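Side-chain contacts in phosphatidylglycerophosphatase and protein-tyrosine phosphatase 1 (Mus musculus, PDB 3RGO), which removes the terminal phosphate of phosphatidylglycerophosphate to give phosphatidylglycerol, a step on the way to cardiolipin in mitochondria: residues 18-21 / 22-26; 83-87 / 88-92; 115-118 / 119-123. All blocks are in the same frame, centred on the assembly; numbering follows the deposited sequence.

Interaction 1: 18-21 / 22-26; sequences NMTR and RLVLD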
loop_
_atom_site.group_PDB
_atom_site.type_symbol
_atom_site.label_atom_id
_atom_site.label_comp_id
_atom_site.label_asym_id
_atom_site.label_seq_id
_atom_site.Cartn_x
_atom_site.Cartn_y
_atom_site.Cartn_z
ATOM N N ASN A 18 -17.578 -5.321 -7.125
ATOM C CA ASN A 18 -18.785 -4.992 -6.375
ATOM C C ASN A 18 -18.544 -4.120 -5.145
ATOM O O ASN A 18 -19.475 -3.502 -4.625
ATOM C CB ASN A 18 -19.514 -6.273 -5.958
ATOM C CG ASN A 18 -18.924 -6.896 -4.704
ATOM O OD1 ASN A 18 -17.980 -7.684 -4.772
ATOM N ND2 ASN A 18 -19.480 -6.542 -3.550
ATOM N N MET A 19 -17.299 -4.078 -4.677
ATOM C CA MET A 19 -16.956 -3.337 -3.466
ATOM C C MET A 19 -16.721 -1.858 -3.750
ATOM O O MET A 19 -16.725 -1.031 -2.837
ATOM C CB MET A 19 -15.709 -3.938 -2.815
ATOM C CG MET A 19 -15.854 -5.405 -2.451
ATOM S SD MET A 19 -14.285 -6.128 -1.944
ATOM C CE MET A 19 -13.823 -5.016 -0.617
ATOM N N THR A 20 -16.511 -1.540 -5.022
ATOM C CA THR A 20 -16.201 -0.182 -5.455
ATOM C C THR A 20 -17.051 0.879 -4.764
ATOM O O THR A 20 -16.526 1.848 -4.220
ATOM C CB THR A 20 -16.376 -0.044 -6.978
ATOM O OG1 THR A 20 -15.474 -0.937 -7.641
ATOM C CG2 THR A 20 -16.094 1.381 -7.430
ATOM N N ARG A 21 -18.366 0.692 -4.792
ATOM C CA ARG A 21 -19.288 1.676 -4.236
ATOM C C ARG A 21 -19.017 1.954 -2.761
ATOM O O ARG A 21 -18.897 3.108 -2.344
ATOM C CB ARG A 21 -20.737 1.210 -4.433
ATOM C CG ARG A 21 -21.775 2.143 -3.838
ATOM C CD ARG A 21 -23.191 1.649 -4.126
ATOM N NE ARG A 21 -24.200 2.557 -3.588
ATOM C CZ ARG A 21 -24.644 2.524 -2.335
ATOM N NH1 ARG A 21 -24.166 1.626 -1.484
ATOM N NH2 ARG A 21 -25.565 3.390 -1.930
ATOM N N ARG A 22 -18.926 0.888 -1.973
ATOM C CA ARG A 22 -18.665 1.004 -0.542
ATOM C C ARG A 22 -17.318 1.668 -0.256
ATOM O O ARG A 22 -17.207 2.526 0.621
ATOM C CB ARG A 22 -18.711 -0.378 0.111
ATOM C CG ARG A 22 -18.043 -0.449 1.476
ATOM C CD ARG A 22 -19.066 -0.569 2.594
ATOM N NE ARG A 22 -18.429 -0.854 3.876
ATOM C CZ ARG A 22 -19.085 -1.222 4.973
ATOM N NH1 ARG A 22 -20.406 -1.352 4.945
ATOM N NH2 ARG A 22 -18.421 -1.462 6.095
ATOM N N LEU A 23 -16.293 1.265 -0.998
ATOM C CA LEU A 23 -14.950 1.792 -0.785
ATOM C C LEU A 23 -14.876 3.297 -1.016
ATOM O O LEU A 23 -14.246 4.022 -0.247
ATOM C CB LEU A 23 -13.943 1.071 -1.683
ATOM C CG LEU A 23 -13.648 -0.375 -1.285
ATOM C CD1 LEU A 23 -12.730 -1.043 -2.301
ATOM C CD2 LEU A 23 -13.043 -0.418 0.109
ATOM N N VAL A 24 -15.529 3.761 -2.076
ATOM C CA VAL A 24 -15.471 5.166 -2.461
ATOM C C VAL A 24 -16.340 6.057 -1.572
ATOM O O VAL A 24 -15.896 7.104 -1.104
ATOM C CB VAL A 24 -15.885 5.356 -3.934
ATOM C CG1 VAL A 24 -16.020 6.835 -4.266
ATOM C CG2 VAL A 24 -14.882 4.679 -4.856
ATOM N N LEU A 25 -17.578 5.636 -1.341
ATOM C CA LEU A 25 -18.519 6.430 -0.559
ATOM C C LEU A 25 -18.247 6.346 0.942
ATOM O O LEU A 25 -18.239 7.364 1.635
ATOM C CB LEU A 25 -19.955 5.999 -0.860
ATOM C CG LEU A 25 -20.381 6.116 -2.324
ATOM C CD1 LEU A 25 -21.724 5.445 -2.550
ATOM C CD2 LEU A 25 -20.423 7.573 -2.753
ATOM N N ASP A 26 -18.024 5.135 1.441
ATOM C CA ASP A 26 -17.878 4.922 2.880
ATOM C C ASP A 26 -16.454 5.135 3.404
ATOM O O ASP A 26 -16.270 5.664 4.500
ATOM C CB ASP A 26 -18.377 3.527 3.267
ATOM C CG ASP A 26 -19.861 3.348 3.011
ATOM O OD1 ASP A 26 -20.536 4.351 2.696
ATOM O OD2 ASP A 26 -20.353 2.207 3.124
HETATM O O HOH W 1 -20.083 -1.657 -3.038
#

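Interaction 2: 83-87 / 88-92; sequences LKYQA and LGQCV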
loop_
_atom_site.group_PDB
_atom_site.type_symbol
_atom_site.label_atom_id
_atom_site.label_comp_id
_atom_site.label_asym_id
_atom_site.label_seq_id
_atom_site.Cartn_x
_atom_site.Cartn_y
_atom_site.Cartn_z
ATOM N N LEU A 83 0.802 9.901 0.072
ATOM C CA LEU A 83 0.925 11.227 0.671
ATOM C C LEU A 83 0.179 12.267 -0.152
ATOM O O LEU A 83 -0.369 13.231 0.391
ATOM C CB LEU A 83 2.396 11.612 0.825
ATOM C CG LEU A 83 3.209 10.745 1.794
ATOM C CD1 LEU A 83 4.670 11.173 1.825
ATOM C CD2 LEU A 83 2.611 10.799 3.190
ATOM N N LYS A 84 0.172 12.069 -1.466
ATOM C CA LYS A 84 -0.630 12.886 -2.366
ATOM C C LYS A 84 -2.073 12.923 -1.884
ATOM O O LYS A 84 -2.675 13.990 -1.776
ATOM C CB LYS A 84 -0.567 12.318 -3.786
ATOM C CG LYS A 84 -1.575 12.908 -4.760
ATOM C CD LYS A 84 -1.549 12.152 -6.083
ATOM C CE LYS A 84 -2.546 12.718 -7.078
ATOM N NZ LYS A 84 -2.428 12.045 -8.400
ATOM N N TYR A 85 -2.628 11.753 -1.585
ATOM C CA TYR A 85 -4.017 11.680 -1.139
ATOM C C TYR A 85 -4.218 12.085 0.325
ATOM O O TYR A 85 -5.277 12.595 0.687
ATOM C CB TYR A 85 -4.643 10.321 -1.476
ATOM C CG TYR A 85 -5.008 10.255 -2.941
ATOM C CD1 TYR A 85 -6.158 10.879 -3.413
ATOM C CD2 TYR A 85 -4.179 9.624 -3.861
ATOM C CE1 TYR A 85 -6.484 10.857 -4.753
ATOM C CE2 TYR A 85 -4.499 9.593 -5.203
ATOM C CZ TYR A 85 -5.651 10.214 -5.643
ATOM O OH TYR A 85 -5.976 10.187 -6.978
ATOM N N GLN A 86 -3.200 11.882 1.154
ATOM C CA GLN A 86 -3.248 12.383 2.526
ATOM C C GLN A 86 -3.431 13.900 2.552
ATOM O O GLN A 86 -4.179 14.427 3.375
ATOM C CB GLN A 86 -1.987 12.008 3.307
ATOM C CG GLN A 86 -1.981 12.573 4.723
ATOM C CD GLN A 86 -0.656 12.378 5.432
ATOM O OE1 GLN A 86 -0.365 11.298 5.948
ATOM N NE2 GLN A 86 0.151 13.431 5.472
ATOM N N ALA A 87 -2.737 14.594 1.653
ATOM C CA ALA A 87 -2.837 16.050 1.550
ATOM C C ALA A 87 -4.220 16.491 1.092
ATOM O O ALA A 87 -4.643 17.621 1.350
ATOM C CB ALA A 87 -1.775 16.590 0.603
ATOM N N LEU A 88 -4.919 15.595 0.401
ATOM C CA LEU A 88 -6.251 15.885 -0.119
ATOM C C LEU A 88 -7.323 15.477 0.884
ATOM O O LEU A 88 -8.504 15.729 0.670
ATOM C CB LEU A 88 -6.484 15.127 -1.429
ATOM C CG LEU A 88 -5.583 15.451 -2.622
ATOM C CD1 LEU A 88 -5.712 14.391 -3.706
ATOM C CD2 LEU A 88 -5.921 16.820 -3.165
ATOM N N GLY A 89 -6.908 14.825 1.968
ATOM C CA GLY A 89 -7.843 14.336 2.965
ATOM C C GLY A 89 -8.652 13.150 2.474
ATOM O O GLY A 89 -9.736 12.868 2.985
ATOM N N GLN A 90 -8.118 12.452 1.475
ATOM C CA GLN A 90 -8.810 11.316 0.881
ATOM C C GLN A 90 -8.037 10.042 1.186
ATOM O O GLN A 90 -6.963 10.097 1.778
ATOM C CB GLN A 90 -8.997 11.524 -0.623
ATOM C CG GLN A 90 -9.961 12.667 -0.944
ATOM C CD GLN A 90 -9.864 13.154 -2.377
ATOM O OE1 GLN A 90 -9.057 12.660 -3.164
ATOM N NE2 GLN A 90 -10.688 14.140 -2.721
ATOM N N CYS A 91 -8.583 8.899 0.793
ATOM C CA CYS A 91 -8.013 7.630 1.216
ATOM C C CYS A 91 -7.458 6.816 0.057
ATOM O O CYS A 91 -7.833 7.016 -1.100
ATOM C CB CYS A 91 -9.040 6.819 2.007
ATOM S SG CYS A 91 -9.715 7.677 3.453
ATOM N N VAL A 92 -6.545 5.909 0.386
ATOM C CA VAL A 92 -5.939 5.031 -0.601
ATOM C C VAL A 92 -6.040 3.590 -0.131
ATOM O O VAL A 92 -5.693 3.273 1.008
ATOM C CB VAL A 92 -4.454 5.384 -0.841
ATOM C CG1 VAL A 92 -3.795 4.342 -1.739
ATOM C CG2 VAL A 92 -4.333 6.774 -1.448
#

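Interaction 3: 115-118 / 119-123; sequences HNWS and PEEAI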
loop_
_atom_site.group_PDB
_atom_site.type_symbol
_atom_site.label_atom_id
_atom_site.label_comp_id
_atom_site.label_asym_id
_atom_site.label_seq_id
_atom_site.Cartn_x
_atom_site.Cartn_y
_atom_site.Cartn_z
ATOM N N HIS A 115 6.011 8.307 10.074
ATOM C CA HIS A 115 6.274 8.397 11.512
ATOM C C HIS A 115 7.751 8.407 11.887
ATOM O O HIS A 115 8.098 8.534 13.063
ATOM C CB HIS A 115 5.568 7.258 12.246
ATOM C CG HIS A 115 4.081 7.265 12.082
ATOM N ND1 HIS A 115 3.270 8.189 12.708
ATOM C CD2 HIS A 115 3.260 6.463 11.367
ATOM C CE1 HIS A 115 2.010 7.948 12.387
ATOM N NE2 HIS A 115 1.977 6.909 11.575
ATOM N N ASN A 116 8.623 8.295 10.893
ATOM C CA ASN A 116 10.021 8.036 11.171
ATOM C C ASN A 116 10.140 6.865 12.150
ATOM O O ASN A 116 10.830 6.959 13.162
ATOM C CB ASN A 116 10.702 9.287 11.745
ATOM C CG ASN A 116 12.180 9.082 11.986
ATOM O OD1 ASN A 116 12.848 8.365 11.238
ATOM N ND2 ASN A 116 12.702 9.710 13.038
ATOM N N TRP A 117 9.439 5.772 11.849
ATOM C CA TRP A 117 9.473 4.557 12.665
ATOM C C TRP A 117 10.456 3.530 12.107
ATOM O O TRP A 117 10.811 3.565 10.929
ATOM C CB TRP A 117 8.089 3.894 12.721
ATOM C CG TRP A 117 7.103 4.519 13.657
ATOM C CD1 TRP A 117 7.340 5.513 14.575
ATOM C CD2 TRP A 117 5.716 4.183 13.780
ATOM N NE1 TRP A 117 6.179 5.813 15.254
ATOM C CE2 TRP A 117 5.169 5.016 14.783
ATOM C CE3 TRP A 117 4.881 3.263 13.138
ATOM C CZ2 TRP A 117 3.827 4.952 15.155
ATOM C CZ3 TRP A 117 3.547 3.205 13.509
ATOM C CH2 TRP A 117 3.037 4.043 14.512
ATOM N N SER A 118 10.879 2.607 12.963
ATOM C CA SER A 118 11.678 1.474 12.525
ATOM C C SER A 118 10.801 0.527 11.716
ATOM O O SER A 118 9.576 0.525 11.862
ATOM C CB SER A 118 12.260 0.730 13.726
ATOM O OG SER A 118 11.226 0.127 14.486
ATOM N N PRO A 119 11.420 -0.284 10.850
ATOM C CA PRO A 119 10.610 -1.271 10.132
ATOM C C PRO A 119 9.755 -2.093 11.096
ATOM O O PRO A 119 8.576 -2.275 10.851
ATOM C CB PRO A 119 11.663 -2.144 9.445
ATOM C CG PRO A 119 12.809 -1.201 9.209
ATOM C CD PRO A 119 12.827 -0.283 10.412
ATOM N N GLU A 120 10.340 -2.559 12.194
ATOM C CA GLU A 120 9.615 -3.427 13.117
ATOM C C GLU A 120 8.466 -2.718 13.844
ATOM O O GLU A 120 7.440 -3.329 14.131
ATOM C CB GLU A 120 10.577 -4.089 14.114
ATOM C CG GLU A 120 11.379 -3.114 14.946
ATOM C CD GLU A 120 12.756 -2.805 14.368
ATOM O OE1 GLU A 120 12.932 -2.851 13.133
ATOM O OE2 GLU A 120 13.666 -2.504 15.163
ATOM N N GLU A 121 8.634 -1.431 14.143
ATOM C CA GLU A 121 7.549 -0.652 14.738
ATOM C C GLU A 121 6.348 -0.573 13.795
ATOM O O GLU A 121 5.205 -0.769 14.206
ATOM C CB GLU A 121 8.022 0.758 15.104
ATOM C CG GLU A 121 8.546 0.875 16.521
ATOM C CD GLU A 121 9.201 2.209 16.795
ATOM O OE1 GLU A 121 9.870 2.752 15.886
ATOM O OE2 GLU A 121 9.055 2.713 17.925
ATOM N N ALA A 122 6.620 -0.269 12.533
ATOM C CA ALA A 122 5.585 -0.183 11.513
ATOM C C ALA A 122 4.874 -1.522 11.326
ATOM O O ALA A 122 3.646 -1.590 11.289
ATOM C CB ALA A 122 6.192 0.261 10.200
ATOM N N ILE A 123 5.660 -2.586 11.204
ATOM C CA ILE A 123 5.106 -3.916 10.975
ATOM C C ILE A 123 4.229 -4.353 12.144
ATOM O O ILE A 123 3.111 -4.832 11.952
ATOM C CB ILE A 123 6.227 -4.944 10.709
ATOM C CG1 ILE A 123 6.924 -4.622 9.382
ATOM C CG2 ILE A 123 5.668 -6.359 10.682
ATOM C CD1 ILE A 123 8.212 -5.391 9.155
#

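Interaction 1: 18-21 / 22-26
Arg21 and Leu25 meet one turn apart on the short helix 20-26, and Arg21 is the side chain to follow outward. Its CB stays by its own backbone, close to the amide of Arg22. The next atom, CG, makes the main contact, 3.5 Å from Leu25 CD1. Because Arg21 CG stands opposite the backbone N (chi1 178°) and the chain runs on straight as far as NE, the arginine passes obliquely over the leucine. Arg21 NE therefore still lies 3.9 Å from Leu25 CD1, and at CZ the same methyl sits over one face of the guanidinium, displaced toward its rim. This is van der Waals contact between the arginine chain and a leucine methyl, at an exposed place.

Beneath the side chains runs ordinary helical bonding. Leu23 N donates to Met19 O at 3.0 Å, Val24 N to Thr20 O and Leu25 N to Arg21 O. The first turn has an extra link through a water, which donates to Asn18 O and accepts from Arg22 N, 3.0 Å away. Farther round, Met19 CB rests loosely against Leu23 CD1 at 4.2 Å, while Val24 CG2 lies 3.3 Å from Thr20 O. Arg22 bends at its second torsion (chi2 107°) and makes a long salt bridge with Asp26: Arg22 NE is 3.7 Å from Asp26 OD2, but that oxygen lies well out of the guanidinium plane, leaving attraction of charge without a directed N-H.

The helix thus has contrasting sides. Arg21 and Leu25 are exposed, whereas Leu23 and Val24 are buried. Thr20 OG1 bonds to Asn46 ND2 and to Lys17 O; Val24 packs on Ala54 and Val56; and Met19, Arg22 and Leu23 touch Tyr2 of strand 2-4, one of the two edge strands of the sheet.

Interaction 2: 83-87 / 88-92
Tyr85 meets Leu88, Gln90 and Val92 where helix 72-88 ends and the chain turns back into strand 91-95. The backbone bonds come first. Tyr85 O takes the amide N of Gln90 at 3.0 Å (N-H...O 159°) and, weakly, that of Leu88, while Gly89 N donates to Gln86 O at 3.1 Å from above the carbonyl plane. Gly89 has positive phi (72°); with the Gln90-Tyr85 and Gly89-Gln86 bonds this makes a Schellman motif, which ends the helix and turns the chain toward the strand.

The apolar contacts gather on the tyrosine. Tyr85 CD1, a ring carbon, lies 3.6 Å from Leu88 CD1, the two side chains crossing obliquely, and Tyr85 CB lies 3.6 Å from Val92 CG2, which also approaches CG and CD2. With CG opposite the carbonyl carbon (chi1 -77°), the ring extends between these two aliphatic groups. Leu88 CG also sits against Lys84 O, 3.4 Å away.

The third kind is polar against aromatic. Gln90 OE1 lies in the ring plane at the edge, 3.4 Å from Tyr85 CD1 and 3.5 Å from Tyr85 CE1, with amide and ring nearly coplanar, so the carbonyl oxygen faces the weakly positive ring hydrogens.

At the far end Tyr85 OH bonds to Glu57 OE1, the oxygen that also forms a salt bridge with Lys84 NZ. With an alanine here, Leu88 CD1 would probably lose the ring it packs on, Val92 keep only the CB contact, and Glu57 lose its hydroxyl partner. Chemically, then, the turn is fixed by backbone bonds and the buried ring fills in behind it, while its polar tip is satisfied at a carboxylate whose negative charge is probably partly offset by Lys84.

Interaction 3: 115-118 / 119-123
Trp117 and Ser118 run extended into the helix that starts at Pro119, after Asn116 has left the preceding helix with positive phi, and Ala122 N closes the first turn on Ser118 O at 3.1 Å. Ser118 holds the N-cap position. Its OG sits in the crowded position between backbone N and carbonyl carbon (chi1 66°), and from there Ser118 OG accepts from Glu121 N at 3.0 Å with an N-H...O angle of 154°. Glu121 answers in the other direction: its chain, extended beyond CG, brings Glu121 OE1 back to Ser118 N at 3.1 Å. That bond is nearly straight, 171°, and uses the anti lone pair of the carboxylate, the one turned away from the other oxygen.

The first torsion of Glu120 turns its CG toward Ser118 OG, and the bend at the second keeps Glu120 CD beside it, 3.3 Å from Ser118 OG, so the hydroxyl has glutamate atoms of two residues beside it. On the other flank Trp117 crosses Glu121 at about a right angle, Trp117 CB lying 3.8 Å from Glu121 OE1, and Trp117 CE3 comes to 3.9 Å from Ala122 CA. Trp117 also leans on His115, whose CB lies over one face of the indole, toward the rim.

Pro119 and Ile123 pack on helix 137-154, and Ala122 on Leu111 and Ile112 of helix 102-115, so this helix start lies against both neighbours. The two reciprocal bonds between Ser118 and Glu121 make a capping box, which here satisfies an amide of the first turn and begins helix 119-129 in the helical part of the dual-specificity phosphatase fold.

How the interactions relate
All three are local contacts, and none touches another. Interaction 1 belongs to helix 20-26, interaction 2 joins helix 72-88 to strand 91-95, and interaction 3 links helix 102-115 to helix 119-129. Interactions 1 and 3 lie on opposite sides of the chain's centre, about 30 Å apart between centres. Each is partly buried: Leu23 and Val24 are buried in 18-26, Tyr85 and Val92 in 83-92, Pro119 and Ala122 in 115-123, the rest lying nearer the surface. A buried aromatic ring occurs only in interaction 2, which enters the sheet. Charged groups occur in all three: a long, undirected salt bridge in 18-26, Lys84 paired with Glu57 in 83-92, directed carboxylate bonding in 115-123.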